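Local coordinates for ABC transporter substrate binding protein (Ribose) (Agrobacterium vitis, PDB 4WUT), which probably binds sugars for uptake by an ABC transporter, and here holds beta-D-fucopyranose in the cleft between its two lobes, at residues V111-M116 and A127-D132; A27-T32 and I86-S91; A95-V100 and S115-D120; W38-K43 and G266-G271. All coordinates share one frame; numbering follows the deposited sequence.

Contact 1 (V111-M116 and A127-D132). With FCB (beta-D-fucopyranose), chain E.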
loop_
_atom_site.group_PDB
_atom_site.type_symbol
_atom_site.label_atom_id
_atom_site.label_comp_id
_atom_site.label_asym_id
_atom_site.label_seq_id
_atom_site.Cartn_x
_atom_site.Cartn_y
_atom_site.Cartn_z
ATOM N N VAL A 111 -0.867 -5.702 -16.173
ATOM C CA VAL A 111 -0.245 -4.545 -15.557
ATOM C C VAL A 111 -0.301 -4.776 -14.047
ATOM O O VAL A 111 -1.314 -5.234 -13.522
ATOM C CB VAL A 111 -0.967 -3.265 -15.968
ATOM C CG1 VAL A 111 -0.516 -2.081 -15.122
ATOM C CG2 VAL A 111 -0.737 -3.007 -17.447
ATOM N N ILE A 112 0.822 -4.514 -13.380
ATOM C CA ILE A 112 0.964 -4.659 -11.937
ATOM C C ILE A 112 0.823 -3.310 -11.250
ATOM O O ILE A 112 1.418 -2.304 -11.696
ATOM C CB ILE A 112 2.328 -5.287 -11.582
ATOM C CG1 ILE A 112 2.504 -6.629 -12.318
ATOM C CG2 ILE A 112 2.502 -5.438 -10.087
ATOM C CD1 ILE A 112 1.546 -7.714 -11.910
ATOM N N ILE A 113 0.009 -3.267 -10.197
ATOM C CA ILE A 113 -0.120 -2.062 -9.394
ATOM C C ILE A 113 0.265 -2.305 -7.943
ATOM O O ILE A 113 0.147 -3.436 -7.435
ATOM C CB ILE A 113 -1.531 -1.460 -9.475
ATOM C CG1 ILE A 113 -2.580 -2.514 -9.118
ATOM C CG2 ILE A 113 -1.773 -0.855 -10.850
ATOM C CD1 ILE A 113 -3.928 -1.927 -8.779
ATOM N N ASP A 114 0.803 -1.256 -7.326
ATOM C CA ASP A 114 0.960 -1.140 -5.876
ATOM C C ASP A 114 2.113 -1.931 -5.272
ATOM O O ASP A 114 2.945 -1.378 -4.546
ATOM C CB ASP A 114 -0.330 -1.501 -5.142
ATOM C CG ASP A 114 -0.146 -1.492 -3.658
ATOM O OD1 ASP A 114 -0.076 -0.383 -3.075
ATOM O OD2 ASP A 114 -0.024 -2.586 -3.043
ATOM N N SER A 115 2.156 -3.228 -5.559
ATOM C CA SER A 115 3.088 -4.137 -4.909
ATOM C C SER A 115 3.852 -4.881 -5.988
ATOM O O SER A 115 3.262 -5.459 -6.900
ATOM C CB SER A 115 2.331 -5.148 -4.055
ATOM O OG SER A 115 1.938 -4.579 -2.838
HETATM N N MSE A 116 5.171 -4.842 -5.901
HETATM C CA MSE A 116 6.019 -5.446 -6.910
HETATM C C MSE A 116 5.885 -6.958 -7.021
HETATM O O MSE A 116 5.468 -7.656 -6.077
HETATM C CB MSE A 116 7.493 -5.117 -6.620
HETATM C CG MSE A 116 7.938 -5.440 -5.229
HETATM SE SE MSE A 116 9.891 -5.478 -5.031
HETATM C CE MSE A 116 10.319 -7.057 -6.116
ATOM N N ALA A 127 3.623 -3.221 -17.486
ATOM C CA ALA A 127 3.831 -1.994 -16.737
ATOM C C ALA A 127 3.645 -2.257 -15.248
ATOM O O ALA A 127 2.990 -3.206 -14.857
ATOM C CB ALA A 127 2.888 -0.884 -17.229
ATOM N N PHE A 128 4.262 -1.384 -14.455
ATOM C CA PHE A 128 4.179 -1.418 -13.008
ATOM C C PHE A 128 3.966 -0.001 -12.505
ATOM O O PHE A 128 4.837 0.861 -12.689
ATOM C CB PHE A 128 5.470 -2.008 -12.424
ATOM C CG PHE A 128 5.520 -2.013 -10.922
ATOM C CD1 PHE A 128 4.472 -2.487 -10.173
ATOM C CD2 PHE A 128 6.652 -1.565 -10.268
ATOM C CE1 PHE A 128 4.537 -2.491 -8.791
ATOM C CE2 PHE A 128 6.723 -1.559 -8.887
ATOM C CZ PHE A 128 5.675 -2.027 -8.147
ATOM N N LEU A 129 2.794 0.211 -11.892
ATOM C CA LEU A 129 2.398 1.521 -11.370
ATOM C C LEU A 129 2.324 1.442 -9.861
ATOM O O LEU A 129 1.564 0.642 -9.322
ATOM C CB LEU A 129 1.006 1.916 -11.874
ATOM C CG LEU A 129 0.744 2.166 -13.352
ATOM C CD1 LEU A 129 0.736 0.878 -14.141
ATOM C CD2 LEU A 129 -0.579 2.890 -13.528
ATOM N N ALA A 130 3.102 2.247 -9.172
ATOM C CA ALA A 130 3.184 2.148 -7.724
ATOM C C ALA A 130 3.898 3.343 -7.128
ATOM O O ALA A 130 4.611 4.100 -7.818
ATOM C CB ALA A 130 3.913 0.848 -7.320
ATOM N N THR A 131 3.703 3.516 -5.831
ATOM C CA THR A 131 4.566 4.380 -5.032
ATOM C C THR A 131 6.028 3.933 -5.157
ATOM O O THR A 131 6.310 2.743 -5.249
ATOM C CB THR A 131 4.151 4.322 -3.558
ATOM O OG1 THR A 131 2.792 4.732 -3.445
ATOM C CG2 THR A 131 5.027 5.191 -2.662
ATOM N N ASP A 132 6.962 4.870 -5.195
ATOM C CA ASP A 132 8.347 4.530 -4.941
ATOM C C ASP A 132 8.483 4.241 -3.459
ATOM O O ASP A 132 8.722 5.136 -2.640
ATOM C CB ASP A 132 9.257 5.688 -5.356
ATOM C CG ASP A 132 10.716 5.427 -5.071
ATOM O OD1 ASP A 132 11.049 4.503 -4.303
ATOM O OD2 ASP A 132 11.561 6.174 -5.611
HETATM C C1 FCB E . -1.424 0.170 1.150
HETATM C C2 FCB E . -0.452 -0.804 0.497
HETATM C C3 FCB E . -1.134 -1.896 -0.124
HETATM C C4 FCB E . -2.105 -2.578 0.876
HETATM C C5 FCB E . -2.980 -1.429 1.449
HETATM C C6 FCB E . -4.025 -1.941 2.483
HETATM O O1 FCB E . -0.673 0.957 1.946
HETATM O O2 FCB E . 0.257 -0.045 -0.521
HETATM O O3 FCB E . -0.111 -2.825 -0.567
HETATM O O4 FCB E . -1.383 -3.299 1.906
HETATM O O5 FCB E . -2.204 -0.529 2.110
HETATM O O HOH W 1 2.663 1.305 -3.745
#

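Contact 2 (A27-T32 and I86-S91). With FCB (beta-D-fucopyranose), chain E.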
loop_
_atom_site.group_PDB
_atom_site.type_symbol
_atom_site.label_atom_id
_atom_site.label_comp_id
_atom_site.label_asym_id
_atom_site.label_seq_id
_atom_site.Cartn_x
_atom_site.Cartn_y
_atom_site.Cartn_z
ATOM N N ALA A 27 -9.951 -7.939 -15.912
ATOM C CA ALA A 27 -10.080 -8.420 -14.539
ATOM C C ALA A 27 -9.142 -7.646 -13.626
ATOM O O ALA A 27 -7.925 -7.725 -13.772
ATOM C CB ALA A 27 -9.787 -9.924 -14.470
ATOM N N VAL A 28 -9.720 -6.880 -12.704
ATOM C CA VAL A 28 -8.944 -6.211 -11.679
ATOM C C VAL A 28 -8.946 -7.090 -10.439
ATOM O O VAL A 28 -10.016 -7.432 -9.911
ATOM C CB VAL A 28 -9.526 -4.837 -11.347
ATOM C CG1 VAL A 28 -8.651 -4.134 -10.323
ATOM C CG2 VAL A 28 -9.671 -4.005 -12.613
ATOM N N ILE A 29 -7.748 -7.466 -10.011
ATOM C CA ILE A 29 -7.567 -8.386 -8.901
ATOM C C ILE A 29 -6.657 -7.751 -7.861
ATOM O O ILE A 29 -5.477 -7.449 -8.130
ATOM C CB ILE A 29 -6.995 -9.750 -9.386
ATOM C CG1 ILE A 29 -7.971 -10.414 -10.352
ATOM C CG2 ILE A 29 -6.687 -10.667 -8.181
ATOM C CD1 ILE A 29 -7.407 -11.635 -11.071
ATOM N N VAL A 30 -7.210 -7.505 -6.678
ATOM C CA VAL A 30 -6.486 -6.810 -5.634
ATOM C C VAL A 30 -6.314 -7.680 -4.400
ATOM O O VAL A 30 -6.782 -8.819 -4.379
ATOM C CB VAL A 30 -7.167 -5.471 -5.262
ATOM C CG1 VAL A 30 -7.148 -4.510 -6.468
ATOM C CG2 VAL A 30 -8.569 -5.679 -4.755
ATOM N N LYS A 31 -5.622 -7.183 -3.370
ATOM C CA LYS A 31 -5.274 -8.044 -2.254
ATOM C C LYS A 31 -6.452 -8.409 -1.351
ATOM O O LYS A 31 -6.435 -9.445 -0.720
ATOM C CB LYS A 31 -4.181 -7.432 -1.393
ATOM C CG LYS A 31 -2.866 -7.111 -2.129
ATOM C CD LYS A 31 -1.840 -6.595 -1.136
ATOM C CE LYS A 31 -0.587 -6.029 -1.783
ATOM N NZ LYS A 31 0.341 -5.559 -0.731
ATOM N N THR A 32 -7.437 -7.511 -1.279
ATOM C CA THR A 32 -8.675 -7.772 -0.561
ATOM C C THR A 32 -9.666 -6.711 -1.001
ATOM O O THR A 32 -9.273 -5.625 -1.409
ATOM C CB THR A 32 -8.510 -7.703 0.966
ATOM O OG1 THR A 32 -9.754 -8.051 1.586
ATOM C CG2 THR A 32 -8.072 -6.309 1.435
ATOM N N ILE A 86 -5.480 -8.218 -17.398
ATOM C CA ILE A 86 -5.468 -8.349 -15.951
ATOM C C ILE A 86 -4.725 -7.177 -15.336
ATOM O O ILE A 86 -3.608 -6.849 -15.738
ATOM C CB ILE A 86 -4.787 -9.663 -15.506
ATOM C CG1 ILE A 86 -5.573 -10.861 -16.043
ATOM C CG2 ILE A 86 -4.608 -9.686 -13.964
ATOM C CD1 ILE A 86 -4.873 -12.190 -15.856
ATOM N N LEU A 87 -5.373 -6.526 -14.384
ATOM C CA LEU A 87 -4.750 -5.514 -13.544
ATOM C C LEU A 87 -4.610 -6.150 -12.177
ATOM O O LEU A 87 -5.628 -6.447 -11.539
ATOM C CB LEU A 87 -5.634 -4.273 -13.433
ATOM C CG LEU A 87 -5.025 -3.052 -12.734
ATOM C CD1 LEU A 87 -3.776 -2.590 -13.504
ATOM C CD2 LEU A 87 -6.000 -1.921 -12.570
ATOM N N LEU A 88 -3.374 -6.357 -11.723
ATOM C CA LEU A 88 -3.113 -7.167 -10.529
ATOM C C LEU A 88 -2.286 -6.410 -9.499
ATOM O O LEU A 88 -1.241 -5.851 -9.848
ATOM C CB LEU A 88 -2.343 -8.429 -10.915
ATOM C CG LEU A 88 -1.894 -9.346 -9.770
ATOM C CD1 LEU A 88 -3.078 -9.924 -8.977
ATOM C CD2 LEU A 88 -1.026 -10.456 -10.341
ATOM N N ALA A 89 -2.755 -6.388 -8.249
ATOM C CA ALA A 89 -1.949 -5.977 -7.101
ATOM C C ALA A 89 -1.568 -7.254 -6.352
ATOM O O ALA A 89 -2.358 -7.771 -5.542
ATOM C CB ALA A 89 -2.710 -5.047 -6.187
ATOM N N PRO A 90 -0.389 -7.795 -6.643
ATOM C CA PRO A 90 -0.077 -9.145 -6.156
ATOM C C PRO A 90 0.152 -9.156 -4.663
ATOM O O PRO A 90 0.883 -8.310 -4.145
ATOM C CB PRO A 90 1.211 -9.511 -6.899
ATOM C CG PRO A 90 1.809 -8.211 -7.244
ATOM C CD PRO A 90 0.668 -7.283 -7.530
ATOM N N SER A 91 -0.441 -10.131 -3.966
ATOM C CA SER A 91 -0.318 -10.212 -2.519
ATOM C C SER A 91 1.047 -10.743 -2.064
ATOM O O SER A 91 1.399 -10.616 -0.882
ATOM C CB SER A 91 -1.435 -11.064 -1.946
ATOM O OG SER A 91 -2.679 -10.451 -2.234
HETATM C C1 FCB E . -1.424 0.170 1.150
HETATM C C2 FCB E . -0.452 -0.804 0.497
HETATM C C3 FCB E . -1.134 -1.896 -0.124
HETATM C C4 FCB E . -2.105 -2.578 0.876
HETATM C C5 FCB E . -2.980 -1.429 1.449
HETATM C C6 FCB E . -4.025 -1.941 2.483
HETATM O O1 FCB E . -0.673 0.957 1.946
HETATM O O2 FCB E . 0.257 -0.045 -0.521
HETATM O O3 FCB E . -0.111 -2.825 -0.567
HETATM O O4 FCB E . -1.383 -3.299 1.906
HETATM O O5 FCB E . -2.204 -0.529 2.110
HETATM O O HOH W 2 -4.816 -11.728 -1.165
#

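Contact 3 (A95-V100 and S115-D120)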
loop_
_atom_site.group_PDB
_atom_site.type_symbol
_atom_site.label_atom_id
_atom_site.label_comp_id
_atom_site.label_asym_id
_atom_site.label_seq_id
_atom_site.Cartn_x
_atom_site.Cartn_y
_atom_site.Cartn_z
ATOM N N ALA A 95 4.853 -15.792 -5.050
ATOM C CA ALA A 95 3.791 -16.767 -5.218
ATOM C C ALA A 95 2.933 -16.497 -6.432
ATOM O O ALA A 95 2.323 -17.435 -6.960
ATOM C CB ALA A 95 2.923 -16.827 -3.979
ATOM N N LEU A 96 2.847 -15.236 -6.861
ATOM C CA LEU A 96 1.995 -14.885 -7.998
ATOM C C LEU A 96 2.696 -14.996 -9.364
ATOM O O LEU A 96 2.049 -14.905 -10.409
ATOM C CB LEU A 96 1.449 -13.461 -7.840
ATOM C CG LEU A 96 0.174 -13.314 -6.983
ATOM C CD1 LEU A 96 -1.018 -13.921 -7.737
ATOM C CD2 LEU A 96 0.306 -13.907 -5.592
ATOM N N VAL A 97 4.003 -15.246 -9.361
ATOM C CA VAL A 97 4.742 -15.306 -10.622
ATOM C C VAL A 97 4.261 -16.404 -11.583
ATOM O O VAL A 97 4.063 -16.138 -12.764
ATOM C CB VAL A 97 6.236 -15.412 -10.381
ATOM C CG1 VAL A 97 6.950 -15.572 -11.718
ATOM C CG2 VAL A 97 6.719 -14.171 -9.655
ATOM N N PRO A 98 4.034 -17.634 -11.086
ATOM C CA PRO A 98 3.599 -18.675 -12.026
ATOM C C PRO A 98 2.277 -18.365 -12.724
ATOM O O PRO A 98 2.150 -18.650 -13.914
ATOM C CB PRO A 98 3.477 -19.908 -11.127
ATOM C CG PRO A 98 4.478 -19.661 -10.063
ATOM C CD PRO A 98 4.382 -18.209 -9.775
ATOM N N ALA A 99 1.327 -17.759 -12.014
ATOM C CA ALA A 99 0.047 -17.424 -12.629
ATOM C C ALA A 99 0.183 -16.292 -13.638
ATOM O O ALA A 99 -0.468 -16.300 -14.686
ATOM C CB ALA A 99 -0.974 -17.073 -11.549
ATOM N N VAL A 100 1.041 -15.314 -13.330
ATOM C CA VAL A 100 1.316 -14.223 -14.251
ATOM C C VAL A 100 2.058 -14.720 -15.495
ATOM O O VAL A 100 1.744 -14.292 -16.601
ATOM C CB VAL A 100 2.069 -13.082 -13.540
ATOM C CG1 VAL A 100 2.543 -12.031 -14.522
ATOM C CG2 VAL A 100 1.194 -12.484 -12.471
ATOM N N SER A 115 2.156 -3.228 -5.559
ATOM C CA SER A 115 3.088 -4.137 -4.909
ATOM C C SER A 115 3.852 -4.881 -5.988
ATOM O O SER A 115 3.262 -5.459 -6.900
ATOM C CB SER A 115 2.331 -5.148 -4.055
ATOM O OG SER A 115 1.938 -4.579 -2.838
HETATM N N MSE A 116 5.171 -4.842 -5.901
HETATM C CA MSE A 116 6.019 -5.446 -6.910
HETATM C C MSE A 116 5.885 -6.958 -7.021
HETATM O O MSE A 116 5.468 -7.656 -6.077
HETATM C CB MSE A 116 7.493 -5.117 -6.620
HETATM C CG MSE A 116 7.938 -5.440 -5.229
HETATM SE SE MSE A 116 9.891 -5.478 -5.031
HETATM C CE MSE A 116 10.319 -7.057 -6.116
ATOM N N LEU A 117 6.236 -7.434 -8.207
ATOM C CA LEU A 117 6.574 -8.837 -8.420
ATOM C C LEU A 117 8.079 -9.012 -8.434
ATOM O O LEU A 117 8.825 -8.070 -8.708
ATOM C CB LEU A 117 6.053 -9.324 -9.764
ATOM C CG LEU A 117 4.573 -9.633 -9.910
ATOM C CD1 LEU A 117 4.287 -10.173 -11.303
ATOM C CD2 LEU A 117 4.078 -10.630 -8.837
ATOM N N SER A 118 8.531 -10.231 -8.188
ATOM C CA SER A 118 9.929 -10.583 -8.277
ATOM C C SER A 118 10.542 -10.205 -9.628
ATOM O O SER A 118 9.847 -10.151 -10.641
ATOM C CB SER A 118 10.041 -12.095 -8.094
ATOM O OG SER A 118 11.351 -12.545 -8.334
ATOM N N LYS A 119 11.848 -9.965 -9.625
ATOM C CA LYS A 119 12.623 -9.785 -10.867
ATOM C C LYS A 119 12.400 -10.932 -11.853
ATOM O O LYS A 119 12.349 -10.724 -13.065
ATOM C CB LYS A 119 14.109 -9.690 -10.535
ATOM C CG LYS A 119 14.481 -8.493 -9.682
ATOM C CD LYS A 119 14.663 -7.223 -10.518
ATOM C CE LYS A 119 15.826 -7.345 -11.496
ATOM N NZ LYS A 119 16.168 -6.040 -12.154
ATOM N N ASP A 120 12.259 -12.142 -11.324
ATOM C CA ASP A 120 11.996 -13.328 -12.138
ATOM C C ASP A 120 10.852 -13.124 -13.142
ATOM O O ASP A 120 10.818 -13.769 -14.188
ATOM C CB ASP A 120 11.648 -14.515 -11.228
ATOM C CG ASP A 120 12.830 -14.987 -10.382
ATOM O OD1 ASP A 120 13.991 -14.717 -10.762
ATOM O OD2 ASP A 120 12.592 -15.632 -9.334
#

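Contact 4 (W38-K43 and G266-G271). With FCB (beta-D-fucopyranose), chain E.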
loop_
_atom_site.group_PDB
_atom_site.type_symbol
_atom_site.label_atom_id
_atom_site.label_comp_id
_atom_site.label_asym_id
_atom_site.label_seq_id
_atom_site.Cartn_x
_atom_site.Cartn_y
_atom_site.Cartn_z
ATOM N N TRP A 38 -8.364 -0.127 -1.179
ATOM C CA TRP A 38 -8.624 -0.839 -2.432
ATOM C C TRP A 38 -9.914 -0.355 -3.077
ATOM O O TRP A 38 -10.024 -0.352 -4.300
ATOM C CB TRP A 38 -8.613 -2.373 -2.254
ATOM C CG TRP A 38 -7.251 -2.885 -1.880
ATOM C CD1 TRP A 38 -6.885 -3.485 -0.714
ATOM C CD2 TRP A 38 -6.057 -2.792 -2.669
ATOM N NE1 TRP A 38 -5.541 -3.784 -0.734
ATOM C CE2 TRP A 38 -5.013 -3.360 -1.921
ATOM C CE3 TRP A 38 -5.778 -2.279 -3.929
ATOM C CZ2 TRP A 38 -3.704 -3.422 -2.396
ATOM C CZ3 TRP A 38 -4.481 -2.341 -4.399
ATOM C CH2 TRP A 38 -3.465 -2.920 -3.644
ATOM N N GLN A 39 -10.872 0.121 -2.276
ATOM C CA GLN A 39 -12.082 0.682 -2.857
ATOM C C GLN A 39 -11.806 1.995 -3.605
ATOM O O GLN A 39 -12.505 2.333 -4.561
ATOM C CB GLN A 39 -13.155 0.853 -1.783
ATOM C CG GLN A 39 -13.747 -0.489 -1.369
ATOM C CD GLN A 39 -14.436 -0.467 -0.013
ATOM O OE1 GLN A 39 -14.602 0.583 0.606
ATOM N NE2 GLN A 39 -14.832 -1.647 0.460
ATOM N N ASN A 40 -10.795 2.739 -3.163
ATOM C CA ASN A 40 -10.394 3.940 -3.904
ATOM C C ASN A 40 -9.674 3.577 -5.215
ATOM O O ASN A 40 -9.863 4.243 -6.235
ATOM C CB ASN A 40 -9.522 4.855 -3.059
ATOM C CG ASN A 40 -9.623 6.317 -3.494
ATOM O OD1 ASN A 40 -10.722 6.834 -3.728
ATOM N ND2 ASN A 40 -8.472 6.977 -3.652
ATOM N N VAL A 41 -8.874 2.515 -5.197
ATOM C CA VAL A 41 -8.324 1.995 -6.448
ATOM C C VAL A 41 -9.467 1.604 -7.397
ATOM O O VAL A 41 -9.437 1.959 -8.572
ATOM C CB VAL A 41 -7.401 0.803 -6.193
ATOM C CG1 VAL A 41 -6.947 0.177 -7.522
ATOM C CG2 VAL A 41 -6.212 1.246 -5.358
ATOM N N GLN A 42 -10.487 0.911 -6.874
ATOM C CA GLN A 42 -11.658 0.562 -7.692
ATOM C C GLN A 42 -12.320 1.811 -8.287
ATOM O O GLN A 42 -12.747 1.804 -9.431
ATOM C CB GLN A 42 -12.688 -0.217 -6.874
ATOM C CG GLN A 42 -13.914 -0.627 -7.697
ATOM C CD GLN A 42 -14.915 -1.427 -6.891
ATOM O OE1 GLN A 42 -14.993 -1.316 -5.660
ATOM N NE2 GLN A 42 -15.698 -2.235 -7.587
ATOM N N LYS A 43 -12.441 2.864 -7.487
ATOM C CA LYS A 43 -13.028 4.114 -7.962
ATOM C C LYS A 43 -12.298 4.638 -9.205
ATOM O O LYS A 43 -12.932 5.031 -10.186
ATOM C CB LYS A 43 -13.019 5.151 -6.834
ATOM C CG LYS A 43 -13.845 6.392 -7.120
ATOM C CD LYS A 43 -13.923 7.300 -5.889
ATOM C CE LYS A 43 -14.376 8.706 -6.269
ATOM N NZ LYS A 43 -14.241 9.660 -5.127
ATOM N N GLY A 266 -0.954 7.472 -4.386
ATOM C CA GLY A 266 -1.865 7.773 -5.478
ATOM C C GLY A 266 -2.761 6.588 -5.788
ATOM O O GLY A 266 -2.712 5.996 -6.879
ATOM N N SER A 267 -3.593 6.223 -4.824
ATOM C CA SER A 267 -4.415 5.019 -4.992
ATOM C C SER A 267 -5.439 5.119 -6.139
ATOM O O SER A 267 -5.607 4.192 -6.940
ATOM C CB SER A 267 -5.092 4.632 -3.675
ATOM O OG SER A 267 -5.921 5.645 -3.177
ATOM N N TYR A 268 -6.131 6.242 -6.223
ATOM C CA TYR A 268 -7.052 6.459 -7.331
ATOM C C TYR A 268 -6.305 6.371 -8.653
ATOM O O TYR A 268 -6.784 5.744 -9.581
ATOM C CB TYR A 268 -7.718 7.827 -7.179
ATOM C CG TYR A 268 -8.763 8.198 -8.205
ATOM C CD1 TYR A 268 -8.403 8.767 -9.414
ATOM C CD2 TYR A 268 -10.114 8.035 -7.937
ATOM C CE1 TYR A 268 -9.369 9.152 -10.344
ATOM C CE2 TYR A 268 -11.076 8.405 -8.853
ATOM C CZ TYR A 268 -10.703 8.955 -10.048
ATOM O OH TYR A 268 -11.672 9.328 -10.961
ATOM N N GLN A 269 -5.135 7.006 -8.731
ATOM C CA GLN A 269 -4.336 6.996 -9.947
ATOM C C GLN A 269 -3.920 5.575 -10.355
ATOM O O GLN A 269 -3.920 5.244 -11.536
ATOM C CB GLN A 269 -3.087 7.885 -9.800
ATOM C CG GLN A 269 -2.393 8.089 -11.138
ATOM C CD GLN A 269 -1.052 8.835 -11.081
ATOM O OE1 GLN A 269 -0.644 9.385 -10.046
ATOM N NE2 GLN A 269 -0.357 8.840 -12.215
HETATM N N MSE A 270 -3.585 4.722 -9.386
HETATM C CA MSE A 270 -3.204 3.358 -9.718
HETATM C C MSE A 270 -4.335 2.665 -10.460
HETATM O O MSE A 270 -4.113 1.947 -11.445
HETATM C CB MSE A 270 -2.853 2.574 -8.455
HETATM C CG MSE A 270 -1.573 3.030 -7.768
HETATM SE SE MSE A 270 -1.272 1.977 -6.153
HETATM C CE MSE A 270 -0.299 3.287 -5.109
ATOM N N GLY A 271 -5.561 2.864 -9.990
ATOM C CA GLY A 271 -6.713 2.286 -10.645
ATOM C C GLY A 271 -6.986 2.921 -12.004
ATOM O O GLY A 271 -7.171 2.219 -12.991
HETATM C C1 FCB E . -1.424 0.170 1.150
HETATM C C2 FCB E . -0.452 -0.804 0.497
HETATM C C3 FCB E . -1.134 -1.896 -0.124
HETATM C C4 FCB E . -2.105 -2.578 0.876
HETATM C C5 FCB E . -2.980 -1.429 1.449
HETATM C C6 FCB E . -4.025 -1.941 2.483
HETATM O O1 FCB E . -0.673 0.957 1.946
HETATM O O2 FCB E . 0.257 -0.045 -0.521
HETATM O O3 FCB E . -0.111 -2.825 -0.567
HETATM O O4 FCB E . -1.383 -3.299 1.906
HETATM O O5 FCB E . -2.204 -0.529 2.110
#

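Contact 1 (V111-M116 and A127-D132)
Ile-112 N gives a backbone hydrogen bond to Ala-127 O, Ile-112 O receives Leu-129 N, and Asp-114 N gives to Leu-129 O. These three bonds make 111-113 and 127-130 parallel neighbours in the sheet of the N-terminal lobe.

The apolar contacts divide between the two faces. On one, Val-111 CG1 presses on Leu-129 CD1 at 3.4 Å, tighter than usual for two methyls. On the other, Phe-128 has CG anti to its backbone N (chi1 177°), and its ring reaches along to the turn after the other strand. Phe-128 CD1 lies 3.5 Å from Ile-112 CG2, and Phe-128 CZ is 3.9 Å from Met-116 CB. The same ring has backbone neighbours: Ile-112 O sits at its edge, and Met-116 N comes 3.6 Å from Phe-128 CZ.

The polar end faces the sugar. Asp-114 OD1 accepts from O2 of beta-D-fucopyranose at 2.6 Å, while OD2 takes the neighbouring O3 in a very short bond. Ser-115 OG adds a further hydrogen bond to Asp-114 OD2 at 2.8 Å, arriving from above the carboxylate plane. A water joins Asp-114 O to Thr-131 N.

With both oxygens engaged by adjacent sugar hydroxyls and Ser-115 bracing OD2, the carboxylate is held against rotation; the strand pair thus presents a fixed acceptor pair to the pyranose at its C-terminal end.

Contact 2 (A27-T32 and I86-S91)
Lys-31 leaves its backbone with CG beside N (chi1 -58°) and is extended from there to NZ, a shape that lays its methylenes along the loop Ala-89 to Ser-91 and delivers the ammonium to the sugar. On the way Lys-31 CG passes 3.3 Å from Ser-91 OG. It also runs close to Ala-89 O, and Lys-31 CE passes Pro-90 O. Lys-31 NZ then donates to O3 of beta-D-fucopyranose at 2.8 Å. A second hydrogen bond joins NZ to Ser-115 OG, so two bonds grip the ammonium. On the main-chain side, a water bridges Lys-31 O and Ser-91 OG, stitching the two loops together.

Toward the N-terminal ends of the segments the strands 27-29 and 86-88 run parallel. Leu-87 takes part in two bonds: its N gives to Ala-27 O, and its O receives Ile-29 N at 2.8 Å. Ala-89 N closes the ladder onto Ile-29 O. Val-28 and Leu-87 lie side by side on one face, CG1 to CD2 at 4.1 Å; on the other face Leu-88 CD1 reaches Ile-29 CG2 at 3.8 Å.

Within the parallel sheet this pair is flanked by strand 56-60 beyond 27-29 and strand 110-113 beyond 86-88. Helix 68-80 covers the Ile-29 and Leu-88 face through Val-75, whereas Trp-38 of helix 36-49 packs against Val-30, Lys-31 and Ala-89.

Contact 3 (A95-V100 and S115-D120)
Leu-117 meets Leu-96, Val-97 and Val-100 with no ring, amide or carboxylate between the two segments, so there are no faces or edges to assign: branched aliphatic groups do the touching. Pro-90, in the loop after strand 85-88, also packs on Leu-117.

The two methyls of Leu-117 share the work. Its chi2 of -177° sets CD1 anti to CA, extending that methyl to Val-100, while CD2 branches off to Leu-96. Leu-117 CD2 lies 4.0 Å from Leu-96 CB, close to the start of helix 97-105, and its approach to Val-97 CG2 is looser, at 4.5 Å. Leu-117 CD1 meets the isopropyl group of Val-100 one turn further along, with CG2 at 4.0 Å and CG1 at 4.1 Å, the two side chains reaching toward each other tip to tip.

Next to this, Val-97 CG2 rests on Ser-118 CB at 4.2 Å. The hydroxyl of Ser-118 is used within its own segment: OG accepts from Asp-120 N at 3.2 Å, an ST turn where the loop passes into its short 3-10 segment.

No hydrogen bond or ion pair crosses between the segments. The loop after strand 110-113 is therefore held against the first turn of helix 97-105 by dispersion and burial of methyl groups, with separations that are ordinary rather than tight.

Contact 4 (W38-K43 and G266-G271)
Two helices of the type I periplasmic-binding fold cross here: 36-49, whose Trp-38 lines the sugar pocket, and 267-282, which belongs to the N-terminal lobe although it comes late in the chain. Their segment axes come within 6.7 Å at a crossing angle of -48°. Asn-40 has CG on the far side from its backbone N (chi1 -153°), which turns ND2 to Ser-267. Asn-40 ND2 donates to Ser-267 OG at 2.9 Å, almost straight (177°) and in the plane of its own amide.

Beside that bond Val-41 fits into the facing helix: CG2 lies 3.4 Å from Ser-267 O, and CG1 packs on Gly-271 CA at 3.8 Å. Gly-271 CA also makes a CA-H...O contact with Val-41 O at 3.4 Å. The aliphatic part of Lys-43 meets the edge of Tyr-268, CG to CE2 at 3.8 Å. On the pocket side Trp-38 CZ2 approaches C4 of beta-D-fucopyranose at 3.7 Å.

One nearly linear side-chain hydrogen bond thus joins the segments beside close backbone and methyl packing, with glycine allowing the backbones to draw near.

Contacts 1 and 2 lie in one sheet, where strands 85-88 and 110-113 are neighbours; their centres are 11 Å apart. The centre of contact 3 lies about 12 Å from the centres of both, and it shares Ser-115 and Met-116 with contact 1. Contact 4, also about 12 Å from contacts 1 and 2 but 21 Å from contact 3 between centres, joins helix 36-49 to the late helix 267-282. Along the chain contact 2 closes before contacts 1 and 3 open; these two fall between the segments of contact 4, while those of contact 2 alternate with them. Contacts 1, 2 and 4 converge on the fucose from the N-terminal lobe; contact 3 packs farther away.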